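Local coordinates for phage-like element PBSX protein XepA (Bacillus subtilis, PDB 6IA5) that is a pentameric protein of a prophage lytic cassette, of unknown function, that does not seem to take part in host cell lysis, at residues L82-S87 with Y119-V124. Sequence-based numbering, arbitrary orientation.
Sequences LFIEES and YRFRYV
Strands 80-87 and 118-125 run antiparallel as the two inner strands of a four-stranded sheet, and on one face of it Glu85, Arg120 and Arg122 form a salt-bridge network beside the Phe83 ring. Arg122 reaches Glu85 side-on: its NE meets Glu85 OE1 at 2.9 Å, and its NH2 meets Glu85 OE2 in a nearly straight bond (168°), both from above the carboxylate plane. The bend at chi3 (60°) turns the guanidinium back over Phe83, where it lies flat on the ring as an off-centre cation-pi stack, planes 14° apart, with Arg122 NH2 3.6 Å from Phe83 CD2. Arg120, extended from CG to NE, comes almost coplanar with the carboxylate and directs both NE and NH2 (2.8 Å) at Glu85 OE1, which, with Arg122 NE, accepts three bonds; Thr95 OG1 on strand 94-101 also binds OE2. Two positive groups around this buried carboxylate would favour its charged form. Backbone bonds pair Phe83 with Arg122 and Glu85 with Arg120. This sheet packs against a second four-stranded sheet in a beta-sandwich, and on the opposite face, with Leu82, Ile84, Tyr119, Phe121 and Tyr123, the side chains of Leu82, Tyr119 and Phe121 touch strand 133-140 of that partner. Here Ile84 CG1 runs alongside Phe121, 3.6 Å from CE1, while Leu82 CD1 lies 4.1 Å from Phe121 CB and Leu82 CB rests 3.9 Å from Tyr123 CD2.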
loop_
_atom_site.group_PDB
_atom_site.type_symbol
_atom_site.label_atom_id
_atom_site.label_comp_id
_atom_site.label_asym_id
_atom_site.label_seq_id
_atom_site.Cartn_x
_atom_site.Cartn_y
_atom_site.Cartn_z
ATOM N N LEU E 82 -15.200 -29.753 14.784
ATOM C CA LEU E 82 -13.815 -29.717 15.250
ATOM C C LEU E 82 -13.560 -28.418 16.022
ATOM O O LEU E 82 -13.901 -27.341 15.552
ATOM C CB LEU E 82 -12.875 -29.836 14.041
ATOM C CG LEU E 82 -11.385 -29.648 14.353
ATOM C CD1 LEU E 82 -10.911 -30.722 15.331
ATOM C CD2 LEU E 82 -10.568 -29.672 13.067
ATOM N N PHE E 83 -12.958 -28.547 17.205
ATOM C CA PHE E 83 -12.585 -27.420 18.044
ATOM C C PHE E 83 -11.068 -27.397 18.183
ATOM O O PHE E 83 -10.448 -28.436 18.387
ATOM C CB PHE E 83 -13.170 -27.578 19.462
ATOM C CG PHE E 83 -14.680 -27.591 19.496
ATOM C CD1 PHE E 83 -15.412 -26.413 19.455
ATOM C CD2 PHE E 83 -15.376 -28.793 19.513
ATOM C CE1 PHE E 83 -16.801 -26.437 19.426
ATOM C CE2 PHE E 83 -16.763 -28.812 19.516
ATOM C CZ PHE E 83 -17.472 -27.630 19.476
ATOM N N ILE E 84 -10.491 -26.195 18.082
ATOM C CA ILE E 84 -9.105 -25.971 18.445
ATOM C C ILE E 84 -9.127 -25.210 19.757
ATOM O O ILE E 84 -9.761 -24.156 19.850
ATOM C CB ILE E 84 -8.318 -25.191 17.362
ATOM C CG1 ILE E 84 -8.311 -25.930 16.019
ATOM C CG2 ILE E 84 -6.900 -24.903 17.857
ATOM C CD1 ILE E 84 -7.500 -25.204 14.923
ATOM N N GLU E 85 -8.420 -25.740 20.761
ATOM C CA GLU E 85 -8.558 -25.178 22.097
ATOM C C GLU E 85 -7.188 -24.963 22.730
ATOM O O GLU E 85 -6.208 -25.603 22.349
ATOM C CB GLU E 85 -9.422 -26.119 22.940
ATOM C CG GLU E 85 -10.713 -26.475 22.229
ATOM C CD GLU E 85 -11.761 -27.124 23.109
ATOM O OE1 GLU E 85 -11.445 -28.192 23.690
ATOM O OE2 GLU E 85 -12.849 -26.555 23.241
ATOM N N GLU E 86 -7.153 -24.074 23.724
ATOM C CA GLU E 86 -5.911 -23.691 24.365
ATOM C C GLU E 86 -6.097 -23.665 25.882
ATOM O O GLU E 86 -7.213 -23.476 26.385
ATOM C CB GLU E 86 -5.509 -22.298 23.890
ATOM C CG GLU E 86 -5.107 -22.249 22.421
ATOM C CD GLU E 86 -4.590 -20.876 22.031
ATOM O OE1 GLU E 86 -3.528 -20.460 22.607
ATOM O OE2 GLU E 86 -5.278 -20.216 21.195
ATOM N N SER E 87 -4.981 -23.835 26.600
ATOM C CA SER E 87 -5.006 -23.856 28.049
ATOM C C SER E 87 -3.653 -23.408 28.585
ATOM O O SER E 87 -2.625 -23.823 28.059
ATOM C CB SER E 87 -5.306 -25.262 28.531
ATOM O OG SER E 87 -5.214 -25.335 29.957
ATOM N N TYR E 119 -2.098 -26.566 23.551
ATOM C CA TYR E 119 -3.143 -26.595 22.536
ATOM C C TYR E 119 -3.671 -28.024 22.428
ATOM O O TYR E 119 -2.973 -28.969 22.812
ATOM C CB TYR E 119 -2.631 -26.066 21.181
ATOM C CG TYR E 119 -1.461 -26.817 20.595
ATOM C CD1 TYR E 119 -0.156 -26.520 20.979
ATOM C CD2 TYR E 119 -1.646 -27.838 19.667
ATOM C CE1 TYR E 119 0.929 -27.217 20.467
ATOM C CE2 TYR E 119 -0.564 -28.529 19.131
ATOM C CZ TYR E 119 0.726 -28.218 19.533
ATOM O OH TYR E 119 1.781 -28.929 19.035
ATOM N N ARG E 120 -4.892 -28.171 21.876
ATOM C CA ARG E 120 -5.405 -29.488 21.543
ATOM C C ARG E 120 -6.516 -29.339 20.515
ATOM O O ARG E 120 -7.103 -28.258 20.372
ATOM C CB ARG E 120 -5.993 -30.172 22.796
ATOM C CG ARG E 120 -7.366 -29.637 23.183
ATOM C CD ARG E 120 -7.939 -30.388 24.385
ATOM N NE ARG E 120 -9.247 -29.851 24.733
ATOM C CZ ARG E 120 -9.937 -30.206 25.819
ATOM N NH1 ARG E 120 -9.458 -31.131 26.628
ATOM N NH2 ARG E 120 -11.090 -29.621 26.103
ATOM N N PHE E 121 -6.772 -30.441 19.802
ATOM C CA PHE E 121 -7.983 -30.598 19.025
ATOM C C PHE E 121 -8.965 -31.419 19.857
ATOM O O PHE E 121 -8.574 -32.367 20.539
ATOM C CB PHE E 121 -7.694 -31.345 17.718
ATOM C CG PHE E 121 -6.982 -30.535 16.657
ATOM C CD1 PHE E 121 -6.537 -29.241 16.915
ATOM C CD2 PHE E 121 -6.751 -31.080 15.403
ATOM C CE1 PHE E 121 -5.869 -28.508 15.932
ATOM C CE2 PHE E 121 -6.072 -30.350 14.431
ATOM C CZ PHE E 121 -5.631 -29.073 14.695
ATOM N N ARG E 122 -10.240 -31.035 19.767
ATOM C CA ARG E 122 -11.335 -31.809 20.325
ATOM C C ARG E 122 -12.403 -31.893 19.241
ATOM O O ARG E 122 -12.861 -30.871 18.733
ATOM C CB ARG E 122 -11.833 -31.168 21.631
ATOM C CG ARG E 122 -12.980 -31.910 22.309
ATOM C CD ARG E 122 -13.350 -31.323 23.674
ATOM N NE ARG E 122 -13.771 -29.927 23.593
ATOM C CZ ARG E 122 -14.992 -29.495 23.267
ATOM N NH1 ARG E 122 -15.984 -30.350 23.071
ATOM N NH2 ARG E 122 -15.222 -28.203 23.107
ATOM N N TYR E 123 -12.772 -33.120 18.866
ATOM C CA TYR E 123 -13.748 -33.337 17.816
ATOM C C TYR E 123 -14.987 -34.003 18.426
ATOM O O TYR E 123 -14.860 -35.062 19.033
ATOM C CB TYR E 123 -13.164 -34.246 16.735
ATOM C CG TYR E 123 -14.078 -34.384 15.546
ATOM C CD1 TYR E 123 -15.151 -35.267 15.559
ATOM C CD2 TYR E 123 -13.894 -33.595 14.420
ATOM C CE1 TYR E 123 -16.010 -35.370 14.475
ATOM C CE2 TYR E 123 -14.748 -33.678 13.329
ATOM C CZ TYR E 123 -15.809 -34.575 13.359
ATOM O OH TYR E 123 -16.669 -34.666 12.296
ATOM N N VAL E 124 -16.163 -33.385 18.251
ATOM C CA VAL E 124 -17.408 -33.947 18.765
ATOM C C VAL E 124 -18.248 -34.455 17.595
ATOM O O VAL E 124 -18.670 -33.664 16.749
ATOM C CB VAL E 124 -18.197 -32.933 19.616
ATOM C CG1 VAL E 124 -19.500 -33.531 20.155
ATOM C CG2 VAL E 124 -17.355 -32.358 20.755
#